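Local coordinates for CheC, inhibitor of MCP methylation / FliN fusion protein (Thermotoga maritima, PDB 4HYN), which belongs to the CheC phosphatase family as a flagellar rotor protein, FliY, and probably dephosphorylates the chemotaxis response regulator CheY, at residues 7-12 / 188-192; 42-48 / 158-164. One frame throughout, in Å; residues are numbered along the deposited sequence.

Interaction 1: 7-12 / 188-192; sequences EEKDMI and VKKMY
With chi1 of Tyr192 at -164°, CG lies anti to the backbone N and the ring reaches across to helix 6-30, where Glu8, its own CG turned beside the backbone N (chi1 -72°), sets a methylene over one face. This is helix-helix packing in the CheC-like fold: the start of helix 6-30 meets the C-terminal helix 185-200 nearly at a right angle, the local axes 10.0 Å apart. Glu8 CG stands 3.9 Å from the centroid of the Tyr192 ring, close to the ring normal, which makes a CH-pi contact. Beyond it the Glu8 carboxylate runs beside the first carbons of Lys189, and its OE2 is taken by the backbone N of Thr5, so the acid end is held at its own helix start.

The selenium of Met11 comes to the same ring from another direction, in plane at the edge, 3.9 Å from Tyr192 CD1, a Met-aromatic contact of the edge kind. A bend at the end of the chain then turns the methyl of this selenomethionine against the facing side of helix 185-200, where Met11 CE lies 3.7 Å from Met191 CB and 4.0 Å from Val188 CG1. One turn along helix 6-30 from Glu8, the side chains of Ile12 and Val188 cross at about a right angle, and both also touch Ile183 of the neighbouring strand, so the helices close over the sheet here. The opposite end of the contact is exposed: Glu7 lies obliquely to the ring, with its CB 3.5 Å from Tyr192 OH.

Interaction 2: 42-48 / 158-164; sequences VREEKMK and PEKDVAV
Arg43 and Val164 face each other as a hydrogen-bonded pair of an antiparallel sheet, in which strand 35-46 forms the outer edge within the chain and strand 161-171 lies next to it. The tight part is backbone: Val164 N gives Arg43 O a nearly straight bond of 2.7 Å, in the carbonyl plane, and Arg43 N returns one to Val164 O. Two residues on, Glu45 and Val162 are likewise joined by two N-H...O bonds, the one from Val162 N more bent. Between these pairs Glu44 sits opposite Ala163 as a non-hydrogen-bonded pair. Glu44, extended with CG anti to N (chi1 -174°), carries its carboxylate across to that of Asp161, the two planes close to perpendicular and Glu44 OE2 2.7 Å from Asp161 OD2. One of these buried acids probably keeps a proton; the backbone N of Val3 and of Leu4 also grip the Glu44 carboxylate. On the other face Glu45 CB packs against Val162 CG1 at 4.0 Å, while the Glu45 carboxylate turns back to Arg43, whose NE meets it from above the carboxylate plane.

Past Asp161 the pairing gives way to loops and the contact opens toward solvent. Met47 N still reaches Lys160 O, and Lys48 N reaches Pro158 O. Glu159 is shared by two lysines: Lys46 NZ makes a weak 3.3 Å bond to OE1 of Glu159, whereas Lys48 NZ approaches the syn lone pair of Glu159 OE2 at 3.1 Å.

Interaction 1 and interaction 2 lie about 14 Å apart, centre to centre, and touch. Both segments of interaction 2 fall between residues 12 and 188, so it is nested inside the loop that interaction 1 closes; strand 35-46 directly follows helix 6-30. Ile12 CG2 meets Val42 CG1 at 3.8 Å, and Val188 CG2 lies against Ala163 CB, so each helix of the first contact rests on one strand of the second. The helix pair is mostly buried and held by side chains, through methyls, selenium and an aromatic ring; the strand pair is held mainly by backbone bonds, with buried acids at its middle and exposed salt bridges at its loop end. Lys9 and Glu44 add a long, weak ion pair between them.

Interaction 1: 7-12 / 188-192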
loop_
_atom_site.group_PDB
_atom_site.type_symbol
_atom_site.label_atom_id
_atom_site.label_comp_id
_atom_site.label_asym_id
_atom_site.label_seq_id
_atom_site.Cartn_x
_atom_site.Cartn_y
_atom_site.Cartn_z
ATOM N N GLU A 7 11.920 -0.562 16.585
ATOM C CA GLU A 7 12.267 -1.822 15.918
ATOM C C GLU A 7 11.155 -2.265 14.979
ATOM O O GLU A 7 11.421 -2.694 13.853
ATOM C CB GLU A 7 12.518 -2.928 16.937
ATOM C CG GLU A 7 13.799 -2.773 17.731
ATOM C CD GLU A 7 13.811 -3.644 18.981
ATOM O OE1 GLU A 7 14.664 -4.560 19.061
ATOM O OE2 GLU A 7 12.969 -3.411 19.886
ATOM N N GLU A 8 9.910 -2.173 15.447
ATOM C CA GLU A 8 8.757 -2.562 14.639
ATOM C C GLU A 8 8.600 -1.646 13.432
ATOM O O GLU A 8 8.263 -2.105 12.343
ATOM C CB GLU A 8 7.487 -2.582 15.484
ATOM C CG GLU A 8 7.430 -3.739 16.470
ATOM C CD GLU A 8 6.291 -3.608 17.459
ATOM O OE1 GLU A 8 5.400 -4.487 17.483
ATOM O OE2 GLU A 8 6.292 -2.621 18.221
ATOM N N LYS A 9 8.866 -0.355 13.624
ATOM C CA LYS A 9 8.791 0.608 12.535
ATOM C C LYS A 9 9.919 0.338 11.543
ATOM O O LYS A 9 9.735 0.511 10.344
ATOM C CB LYS A 9 8.916 2.043 13.051
ATOM C CG LYS A 9 7.705 2.575 13.793
ATOM C CD LYS A 9 7.821 4.089 13.934
ATOM C CE LYS A 9 6.669 4.667 14.705
ATOM N NZ LYS A 9 6.651 4.114 16.083
ATOM N N ASP A 10 11.095 -0.042 12.045
ATOM C CA ASP A 10 12.232 -0.353 11.170
ATOM C C ASP A 10 11.939 -1.600 10.325
ATOM O O ASP A 10 12.349 -1.681 9.168
ATOM C CB ASP A 10 13.523 -0.554 11.975
ATOM C CG ASP A 10 14.225 0.764 12.312
ATOM O OD1 ASP A 10 14.450 1.583 11.390
ATOM O OD2 ASP A 10 14.573 0.971 13.501
HETATM N N MSE A 11 11.235 -2.566 10.907
HETATM C CA MSE A 11 10.877 -3.771 10.175
HETATM C C MSE A 11 9.928 -3.400 9.034
HETATM O O MSE A 11 10.070 -3.905 7.918
HETATM C CB MSE A 11 10.194 -4.792 11.084
HETATM C CG MSE A 11 9.559 -5.935 10.310
HETATM SE SE MSE A 11 8.226 -6.906 11.303
HETATM C CE MSE A 11 6.791 -5.612 11.226
ATOM N N ILE A 12 8.964 -2.526 9.334
ATOM C CA ILE A 12 7.985 -2.056 8.357
ATOM C C ILE A 12 8.698 -1.509 7.125
ATOM O O ILE A 12 8.315 -1.804 5.991
ATOM C CB ILE A 12 7.105 -0.909 8.930
ATOM C CG1 ILE A 12 6.154 -1.428 10.009
ATOM C CG2 ILE A 12 6.330 -0.228 7.818
ATOM C CD1 ILE A 12 5.285 -2.576 9.557
ATOM N N VAL A 188 1.024 -5.324 12.565
ATOM C CA VAL A 188 2.458 -5.048 12.643
ATOM C C VAL A 188 3.112 -5.876 13.752
ATOM O O VAL A 188 4.175 -6.471 13.543
ATOM C CB VAL A 188 2.727 -3.546 12.885
ATOM C CG1 VAL A 188 4.199 -3.301 13.217
ATOM C CG2 VAL A 188 2.332 -2.756 11.663
ATOM N N LYS A 189 2.461 -5.921 14.917
ATOM C CA LYS A 189 2.955 -6.688 16.066
ATOM C C LYS A 189 3.005 -8.175 15.701
ATOM O O LYS A 189 3.920 -8.900 16.094
ATOM C CB LYS A 189 2.037 -6.491 17.284
ATOM C CG LYS A 189 2.601 -7.067 18.575
ATOM C CD LYS A 189 1.612 -7.950 19.342
ATOM C CE LYS A 189 0.755 -7.140 20.311
ATOM N NZ LYS A 189 -0.127 -8.001 21.160
ATOM N N LYS A 190 2.012 -8.612 14.934
ATOM C CA LYS A 190 1.916 -9.997 14.497
ATOM C C LYS A 190 3.067 -10.312 13.532
ATOM O O LYS A 190 3.693 -11.364 13.632
ATOM C CB LYS A 190 0.567 -10.241 13.822
ATOM C CG LYS A 190 -0.086 -11.565 14.158
ATOM C CD LYS A 190 0.789 -12.747 13.772
ATOM C CE LYS A 190 1.355 -13.426 15.010
ATOM N NZ LYS A 190 2.514 -14.320 14.713
HETATM N N MSE A 191 3.337 -9.398 12.602
HETATM C CA MSE A 191 4.430 -9.569 11.648
HETATM C C MSE A 191 5.769 -9.569 12.385
HETATM O O MSE A 191 6.700 -10.245 11.977
HETATM C CB MSE A 191 4.435 -8.443 10.614
HETATM C CG MSE A 191 3.250 -8.418 9.668
HETATM SE SE MSE A 191 3.328 -6.833 8.542
HETATM C CE MSE A 191 5.071 -7.141 7.777
ATOM N N TYR A 192 5.850 -8.818 13.479
ATOM C CA TYR A 192 7.068 -8.741 14.266
ATOM C C TYR A 192 7.364 -10.055 14.983
ATOM O O TYR A 192 8.528 -10.398 15.174
ATOM C CB TYR A 192 6.998 -7.586 15.271
ATOM C CG TYR A 192 8.346 -7.219 15.840
ATOM C CD1 TYR A 192 9.375 -6.766 15.006
ATOM C CD2 TYR A 192 8.619 -7.368 17.202
ATOM C CE1 TYR A 192 10.645 -6.476 15.510
ATOM C CE2 TYR A 192 9.889 -7.077 17.720
ATOM C CZ TYR A 192 10.897 -6.636 16.863
ATOM O OH TYR A 192 12.167 -6.389 17.354
#

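Interaction 2: 42-48 / 158-164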
loop_
_atom_site.group_PDB
_atom_site.type_symbol
_atom_site.label_atom_id
_atom_site.label_comp_id
_atom_site.label_asym_id
_atom_site.label_seq_id
_atom_site.Cartn_x
_atom_site.Cartn_y
_atom_site.Cartn_z
ATOM N N VAL A 42 7.366 6.139 8.102
ATOM C CA VAL A 42 6.562 5.145 8.817
ATOM C C VAL A 42 6.039 5.909 10.035
ATOM O O VAL A 42 6.797 6.293 10.925
ATOM C CB VAL A 42 7.370 3.904 9.278
ATOM C CG1 VAL A 42 6.437 2.915 9.977
ATOM C CG2 VAL A 42 8.031 3.227 8.091
ATOM N N ARG A 43 4.735 6.139 10.053
ATOM C CA ARG A 43 4.099 6.910 11.111
ATOM C C ARG A 43 3.016 6.149 11.874
ATOM O O ARG A 43 2.201 5.458 11.275
ATOM C CB ARG A 43 3.518 8.178 10.472
ATOM C CG ARG A 43 2.593 9.034 11.328
ATOM C CD ARG A 43 2.029 10.164 10.461
ATOM N NE ARG A 43 1.179 11.099 11.193
ATOM C CZ ARG A 43 1.623 12.159 11.866
ATOM N NH1 ARG A 43 2.922 12.436 11.913
ATOM N NH2 ARG A 43 0.758 12.969 12.467
ATOM N N GLU A 44 3.044 6.242 13.200
ATOM C CA GLU A 44 2.028 5.593 14.010
ATOM C C GLU A 44 0.917 6.616 14.184
ATOM O O GLU A 44 1.180 7.788 14.449
ATOM C CB GLU A 44 2.566 5.161 15.370
ATOM C CG GLU A 44 1.541 4.349 16.157
ATOM C CD GLU A 44 2.097 3.719 17.414
ATOM O OE1 GLU A 44 3.320 3.823 17.669
ATOM O OE2 GLU A 44 1.300 3.115 18.153
ATOM N N GLU A 45 -0.325 6.163 14.063
ATOM C CA GLU A 45 -1.460 7.067 14.138
ATOM C C GLU A 45 -2.689 6.413 14.759
ATOM O O GLU A 45 -2.920 5.221 14.580
ATOM C CB GLU A 45 -1.808 7.495 12.705
ATOM C CG GLU A 45 -2.710 8.697 12.570
ATOM C CD GLU A 45 -1.957 10.000 12.729
ATOM O OE1 GLU A 45 -1.388 10.474 11.725
ATOM O OE2 GLU A 45 -1.930 10.548 13.851
ATOM N N LYS A 46 -3.452 7.185 15.529
ATOM C CA LYS A 46 -4.696 6.666 16.091
ATOM C C LYS A 46 -5.638 6.545 14.888
ATOM O O LYS A 46 -5.598 7.381 13.984
ATOM C CB LYS A 46 -5.316 7.653 17.078
ATOM C CG LYS A 46 -4.753 7.690 18.477
ATOM C CD LYS A 46 -5.572 8.711 19.259
ATOM C CE LYS A 46 -5.102 8.929 20.682
ATOM N NZ LYS A 46 -5.922 10.007 21.341
HETATM N N MSE A 47 -6.480 5.517 14.885
HETATM C CA MSE A 47 -7.437 5.285 13.800
HETATM C C MSE A 47 -8.338 6.493 13.511
HETATM O O MSE A 47 -8.610 6.796 12.350
HETATM C CB MSE A 47 -8.303 4.067 14.135
HETATM C CG MSE A 47 -9.394 3.715 13.122
HETATM SE SE MSE A 47 -8.773 2.984 11.424
HETATM C CE MSE A 47 -9.645 4.240 10.247
ATOM N N LYS A 48 -8.765 7.195 14.560
ATOM C CA LYS A 48 -9.645 8.348 14.395
ATOM C C LYS A 48 -9.025 9.513 13.641
ATOM O O LYS A 48 -9.750 10.365 13.131
ATOM C CB LYS A 48 -10.171 8.846 15.748
ATOM C CG LYS A 48 -9.128 9.544 16.612
ATOM C CD LYS A 48 -9.740 10.096 17.891
ATOM C CE LYS A 48 -8.672 10.711 18.781
ATOM N NZ LYS A 48 -9.206 11.123 20.117
ATOM N N PRO A 158 -11.729 3.764 17.174
ATOM C CA PRO A 158 -11.009 5.018 16.934
ATOM C C PRO A 158 -9.768 5.255 17.797
ATOM O O PRO A 158 -8.905 6.046 17.422
ATOM C CB PRO A 158 -12.085 6.087 17.148
ATOM C CG PRO A 158 -13.119 5.413 18.007
ATOM C CD PRO A 158 -13.154 4.019 17.443
ATOM N N GLU A 159 -9.649 4.554 18.920
ATOM C CA GLU A 159 -8.479 4.729 19.777
ATOM C C GLU A 159 -7.381 3.696 19.539
ATOM O O GLU A 159 -6.319 3.767 20.162
ATOM C CB GLU A 159 -8.863 4.750 21.263
ATOM C CG GLU A 159 -9.739 5.936 21.686
ATOM C CD GLU A 159 -9.058 7.290 21.514
ATOM O OE1 GLU A 159 -7.876 7.431 21.893
ATOM O OE2 GLU A 159 -9.719 8.221 21.012
ATOM N N LYS A 160 -7.632 2.713 18.681
ATOM C CA LYS A 160 -6.598 1.722 18.398
ATOM C C LYS A 160 -5.672 2.265 17.317
ATOM O O LYS A 160 -6.106 2.965 16.399
ATOM C CB LYS A 160 -7.205 0.372 18.001
ATOM C CG LYS A 160 -7.908 -0.314 19.155
ATOM C CD LYS A 160 -8.821 -1.444 18.712
ATOM C CE LYS A 160 -8.120 -2.786 18.744
ATOM N NZ LYS A 160 -9.089 -3.928 18.659
ATOM N N ASP A 161 -4.389 1.957 17.439
ATOM C CA ASP A 161 -3.411 2.457 16.487
ATOM C C ASP A 161 -3.241 1.758 15.150
ATOM O O ASP A 161 -3.621 0.596 14.946
ATOM C CB ASP A 161 -2.062 2.697 17.170
ATOM C CG ASP A 161 -2.086 3.916 18.104
ATOM O OD1 ASP A 161 -3.183 4.425 18.421
ATOM O OD2 ASP A 161 -1.005 4.372 18.526
ATOM N N VAL A 162 -2.630 2.509 14.249
ATOM C CA VAL A 162 -2.390 2.089 12.897
ATOM C C VAL A 162 -1.021 2.614 12.457
ATOM O O VAL A 162 -0.431 3.484 13.114
ATOM C CB VAL A 162 -3.505 2.693 12.011
ATOM C CG1 VAL A 162 -3.039 3.967 11.331
ATOM C CG2 VAL A 162 -4.039 1.681 11.039
ATOM N N ALA A 163 -0.497 2.049 11.374
ATOM C CA ALA A 163 0.773 2.492 10.820
ATOM C C ALA A 163 0.510 3.012 9.414
ATOM O O ALA A 163 -0.141 2.340 8.599
ATOM C CB ALA A 163 1.771 1.358 10.776
ATOM N N VAL A 164 0.955 4.240 9.163
ATOM C CA VAL A 164 0.800 4.859 7.858
ATOM C C VAL A 164 2.185 4.852 7.234
ATOM O O VAL A 164 3.105 5.514 7.715
ATOM C CB VAL A 164 0.220 6.295 7.958
ATOM C CG1 VAL A 164 0.152 6.941 6.580
ATOM C CG2 VAL A 164 -1.186 6.257 8.573
#